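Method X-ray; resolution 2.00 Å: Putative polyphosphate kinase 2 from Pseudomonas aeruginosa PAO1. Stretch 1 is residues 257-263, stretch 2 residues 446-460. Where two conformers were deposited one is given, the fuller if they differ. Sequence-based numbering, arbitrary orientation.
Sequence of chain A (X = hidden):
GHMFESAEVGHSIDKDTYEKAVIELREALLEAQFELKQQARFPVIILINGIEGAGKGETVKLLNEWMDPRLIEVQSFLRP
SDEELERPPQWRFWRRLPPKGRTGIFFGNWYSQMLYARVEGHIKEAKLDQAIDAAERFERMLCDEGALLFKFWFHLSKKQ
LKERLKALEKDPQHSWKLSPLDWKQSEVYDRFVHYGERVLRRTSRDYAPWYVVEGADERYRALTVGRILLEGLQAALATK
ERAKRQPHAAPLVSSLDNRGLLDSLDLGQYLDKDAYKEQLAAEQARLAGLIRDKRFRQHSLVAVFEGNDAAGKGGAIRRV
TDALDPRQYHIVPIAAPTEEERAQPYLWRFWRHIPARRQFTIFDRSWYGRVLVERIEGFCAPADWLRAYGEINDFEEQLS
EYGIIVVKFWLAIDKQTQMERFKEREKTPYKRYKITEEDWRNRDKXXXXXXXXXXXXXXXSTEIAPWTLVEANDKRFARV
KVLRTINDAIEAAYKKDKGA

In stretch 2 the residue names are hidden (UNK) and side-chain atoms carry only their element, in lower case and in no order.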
# COMPACT_ATOMS: atom_id res chain seq x y z
N ASP A 257 25.66 3.69 33.32
CA ASP A 257 25.26 2.29 33.39
C ASP A 257 23.74 2.13 33.58
O ASP A 257 23.21 2.25 34.69
CB ASP A 257 26.02 1.59 34.53
CG ASP A 257 25.91 0.08 34.47
OD1 ASP A 257 25.95 -0.45 33.34
OD2 ASP A 257 25.80 -0.57 35.54
N ASN A 258 23.05 1.82 32.48
CA ASN A 258 21.58 1.67 32.45
C ASN A 258 21.00 0.27 32.81
O ASN A 258 19.78 0.07 32.74
CB ASN A 258 21.07 2.11 31.07
CG ASN A 258 20.38 3.46 31.10
OD1 ASN A 258 19.46 3.68 31.89
ND2 ASN A 258 20.80 4.37 30.23
N ARG A 259 21.85 -0.66 33.24
CA ARG A 259 21.41 -2.05 33.53
C ARG A 259 20.76 -2.28 34.91
O ARG A 259 20.21 -3.36 35.15
CB ARG A 259 22.56 -3.05 33.30
CG ARG A 259 23.81 -2.83 34.15
CD ARG A 259 24.82 -4.00 34.05
NE ARG A 259 25.47 -4.09 32.73
CZ ARG A 259 25.23 -5.01 31.80
NH1 ARG A 259 25.91 -4.97 30.65
NH2 ARG A 259 24.35 -5.99 31.99
N GLY A 260 20.82 -1.28 35.79
CA GLY A 260 20.15 -1.33 37.10
C GLY A 260 18.62 -1.31 37.04
O GLY A 260 17.98 -1.70 38.01
N LEU A 261 18.06 -0.85 35.92
CA LEU A 261 16.60 -0.91 35.67
C LEU A 261 16.15 -2.36 35.48
O LEU A 261 15.04 -2.73 35.86
CB LEU A 261 16.19 -0.10 34.41
CG LEU A 261 16.57 1.38 34.19
CD1 LEU A 261 16.27 1.85 32.73
CD2 LEU A 261 15.92 2.34 35.24
N LEU A 262 17.03 -3.16 34.87
CA LEU A 262 16.77 -4.58 34.61
C LEU A 262 17.28 -5.46 35.74
O LEU A 262 16.63 -6.45 36.10
CB LEU A 262 17.43 -5.01 33.28
CG LEU A 262 16.87 -4.37 31.95
CD1 LEU A 262 17.70 -5.01 30.79
CD2 LEU A 262 15.29 -4.68 31.71
N ASP A 263 18.43 -5.10 36.31
CA ASP A 263 19.00 -5.85 37.43
C ASP A 263 18.13 -5.74 38.68
O ASP A 263 18.16 -6.61 39.54
CB ASP A 263 20.42 -5.37 37.72
CG ASP A 263 21.41 -5.78 36.65
OD1 ASP A 263 21.27 -6.89 36.10
OD2 ASP A 263 22.33 -4.98 36.35
N UNK A 446 24.03 -11.83 25.43
CA UNK A 446 23.10 -11.42 26.51
C UNK A 446 23.29 -10.04 27.20
O UNK A 446 22.32 -9.28 27.37
n UNK A 446 20.96 -11.43 30.47
c UNK A 446 23.07 -12.49 27.59
c UNK A 446 20.73 -12.81 28.71
c UNK A 446 20.05 -13.73 27.92
c UNK A 446 18.78 -14.09 28.29
c UNK A 446 20.09 -12.29 29.87
c UNK A 446 18.17 -13.56 29.44
c UNK A 446 22.02 -12.23 28.65
c UNK A 446 22.13 -11.41 29.74
c UNK A 446 18.81 -12.66 30.24
N UNK A 447 24.52 -9.74 27.64
CA UNK A 447 24.78 -8.46 28.32
C UNK A 447 24.71 -7.27 27.35
O UNK A 447 24.54 -6.12 27.82
c UNK A 447 25.95 -8.95 30.57
o UNK A 447 26.91 -8.83 31.39
o UNK A 447 24.88 -9.48 30.94
c UNK A 447 26.12 -8.46 29.11
N UNK A 448 24.85 -7.52 26.03
CA UNK A 448 24.61 -6.46 25.01
C UNK A 448 23.13 -6.10 24.94
O UNK A 448 22.78 -4.94 24.68
c UNK A 448 27.02 -7.48 21.99
c UNK A 448 26.63 -7.00 23.42
o UNK A 448 27.31 -8.65 21.78
c UNK A 448 25.09 -6.88 23.61
n UNK A 448 27.01 -6.57 21.02
N UNK A 449 22.25 -7.07 25.15
CA UNK A 449 20.81 -6.72 25.20
C UNK A 449 20.47 -6.01 26.50
O UNK A 449 19.61 -5.14 26.51
c UNK A 449 20.77 -9.06 22.81
c UNK A 449 18.80 -7.68 22.64
o UNK A 449 19.56 -8.99 19.31
c UNK A 449 20.70 -9.34 21.43
c UNK A 449 19.81 -8.23 23.43
c UNK A 449 19.90 -7.91 24.92
c UNK A 449 19.66 -8.76 20.67
c UNK A 449 18.73 -7.94 21.28
N UNK A 450 21.15 -6.35 27.59
CA UNK A 450 20.88 -5.69 28.87
C UNK A 450 21.24 -4.21 28.75
O UNK A 450 20.41 -3.32 29.06
c UNK A 450 21.25 -7.83 30.22
c UNK A 450 21.65 -6.36 30.06
c UNK A 450 21.38 -5.62 31.36
N UNK A 451 22.43 -3.93 28.22
CA UNK A 451 22.87 -2.55 28.03
C UNK A 451 21.93 -1.80 27.11
O UNK A 451 21.57 -0.66 27.38
o UNK A 451 26.42 -3.16 28.01
c UNK A 451 24.28 -2.46 27.46
c UNK A 451 25.33 -2.79 28.46
o UNK A 451 25.08 -2.70 29.70
N UNK A 452 21.52 -2.45 26.03
CA UNK A 452 20.62 -1.86 25.04
C UNK A 452 19.17 -1.64 25.50
O UNK A 452 18.52 -0.61 25.17
c UNK A 452 20.68 -2.71 23.75
N UNK A 453 18.64 -2.61 26.23
CA UNK A 453 17.28 -2.46 26.83
C UNK A 453 17.30 -1.35 27.86
O UNK A 453 16.40 -0.51 27.89
c UNK A 453 16.76 -3.81 27.43
c UNK A 453 15.42 -3.65 28.17
c UNK A 453 16.64 -4.81 26.29
N UNK A 454 18.35 -1.29 28.67
CA UNK A 454 18.54 -0.20 29.60
C UNK A 454 18.52 1.18 28.99
O UNK A 454 17.85 2.08 29.49
N UNK A 455 19.27 1.36 27.91
CA UNK A 455 19.30 2.63 27.20
C UNK A 455 17.99 2.98 26.59
O UNK A 455 17.57 4.14 26.64
c UNK A 455 20.35 2.62 26.10
c UNK A 455 21.73 2.55 26.65
o UNK A 455 22.65 2.25 25.87
o UNK A 455 21.91 2.82 27.86
N UNK A 456 17.36 1.98 25.98
CA UNK A 456 16.06 2.14 25.37
C UNK A 456 15.06 2.68 26.37
O UNK A 456 14.43 3.69 26.14
c UNK A 456 15.56 0.78 24.83
se UNK A 456 13.77 -1.02 23.61
c UNK A 456 13.40 -1.91 25.27
c UNK A 456 14.12 0.75 24.36
N UNK A 457 14.93 2.00 27.50
CA UNK A 457 14.02 2.41 28.57
C UNK A 457 14.35 3.81 29.12
O UNK A 457 13.48 4.69 29.22
c UNK A 457 13.10 1.76 30.89
c UNK A 457 13.98 1.31 29.68
c UNK A 457 13.47 -0.01 29.07
N UNK A 458 15.61 4.07 29.44
CA UNK A 458 16.01 5.41 29.81
C UNK A 458 15.63 6.50 28.80
O UNK A 458 15.15 7.57 29.19
c UNK A 458 17.52 5.47 29.97
c UNK A 458 18.00 6.85 30.31
o UNK A 458 18.74 7.45 29.49
o UNK A 458 17.66 7.33 31.43
N UNK A 459 15.84 6.25 27.51
CA UNK A 459 15.72 7.31 26.52
C UNK A 459 14.30 7.42 25.92
O UNK A 459 13.93 8.44 25.35
c UNK A 459 16.75 7.11 25.40
c UNK A 459 21.43 6.53 25.64
n UNK A 459 21.52 6.48 26.96
c UNK A 459 18.16 6.69 25.87
c UNK A 459 19.24 7.73 25.67
n UNK A 459 20.41 7.11 25.02
n UNK A 459 22.39 5.98 24.90
N UNK A 460 13.50 6.35 26.02
CA UNK A 460 12.16 6.32 25.36
C UNK A 460 11.02 5.92 26.30
O UNK A 460 9.90 5.74 25.87
c UNK A 460 13.16 5.75 22.99
o UNK A 460 12.37 4.01 24.49
c UNK A 460 12.11 5.37 24.09

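Position 446 carries one carbon and then fused five- and six-membered rings holding eight carbons and one nitrogen. No atom of it touches stretch 1. This is Trp-446.

Position 447 has two carbons, the second bearing two oxygens. Its backbone O accepts a weak hydrogen bond from Arg-259 NH1 at 3.3 Å. The short acid is Asp-447, and its OD1 forms a long salt bridge with Arg-259 NH2, 3.7 Å away.

Position 448 has three carbons, the third carrying one oxygen and one nitrogen. It points away from stretch 1. It is Gln-448.

Position 449 shows one carbon, then a six-carbon ring bearing an oxygen. It too points away. It is Tyr-449.

Position 450 has three carbons, branched at CB, and points toward stretch 1. One end carbon meets Arg-259 and Leu-262. It is Val-450. Its CG1 lies 3.1 Å from Arg-259 NH2 and 3.8 Å from Leu-262 CD1.

Position 451 has two carbons, the second with two oxygens, one over a face of the Arg-259 guanidinium. It is Asp-451. Its OD1 forms a salt bridge with Arg-259 NH1 at 2.6 Å.

Position 452 has one side-chain carbon, pointing away. It is Ala-452.

Position 453 has three carbons, branched at CB; one end carbon packs on Leu-262. It is Val-453, with CG1 3.7 Å from Leu-262 CD2.

Position 454 has no side-chain atoms, so it is Gly-454. An ideal CB would sit 2.5 Å from Asn-258 O, a clash. Instead, Gly-454 CA makes a CA-H...O contact with Asn-258 O at 3.4 Å.

Position 455 has two carbons, the second with two oxygens. One oxygen takes a hydrogen bond from Asn-258. It is Asp-455, with OD1 3.0 Å from Asn-258 ND2.

Position 456 is an unbranched chain of two carbons, selenium and one carbon. It is Met-456, as selenomethionine, and does not touch stretch 1.

Position 457 has three carbons, branched at CB; one end carbon packs on Leu-261. It is Val-457, with CG1 3.7 Å from Leu-261 CD1.

Position 458 has two carbons, the second with two oxygens. Its CB lies 3.3 Å from Asn-258 OD1. It is Asp-458.

Position 459 has three carbons, a nitrogen, then a carbon with two more nitrogens, one near Asn-258. It is Arg-459, with NH1 4.0 Å from Asn-258 ND2.

Position 460 has a carbon carrying one oxygen and one carbon, out of reach. It is Thr-460.

The contact centers on Gly-454, whose bare CA allows close backbone approach. Leu-261 and Leu-262 pack against the valines. Asn-258 hydrogen-bonds to Asp-455. Arg-259 salt-bridges Asp-451 and, at long range, Asp-447.

Stretch 2, residues 446-460: WDQYVDAVGDMVDRT
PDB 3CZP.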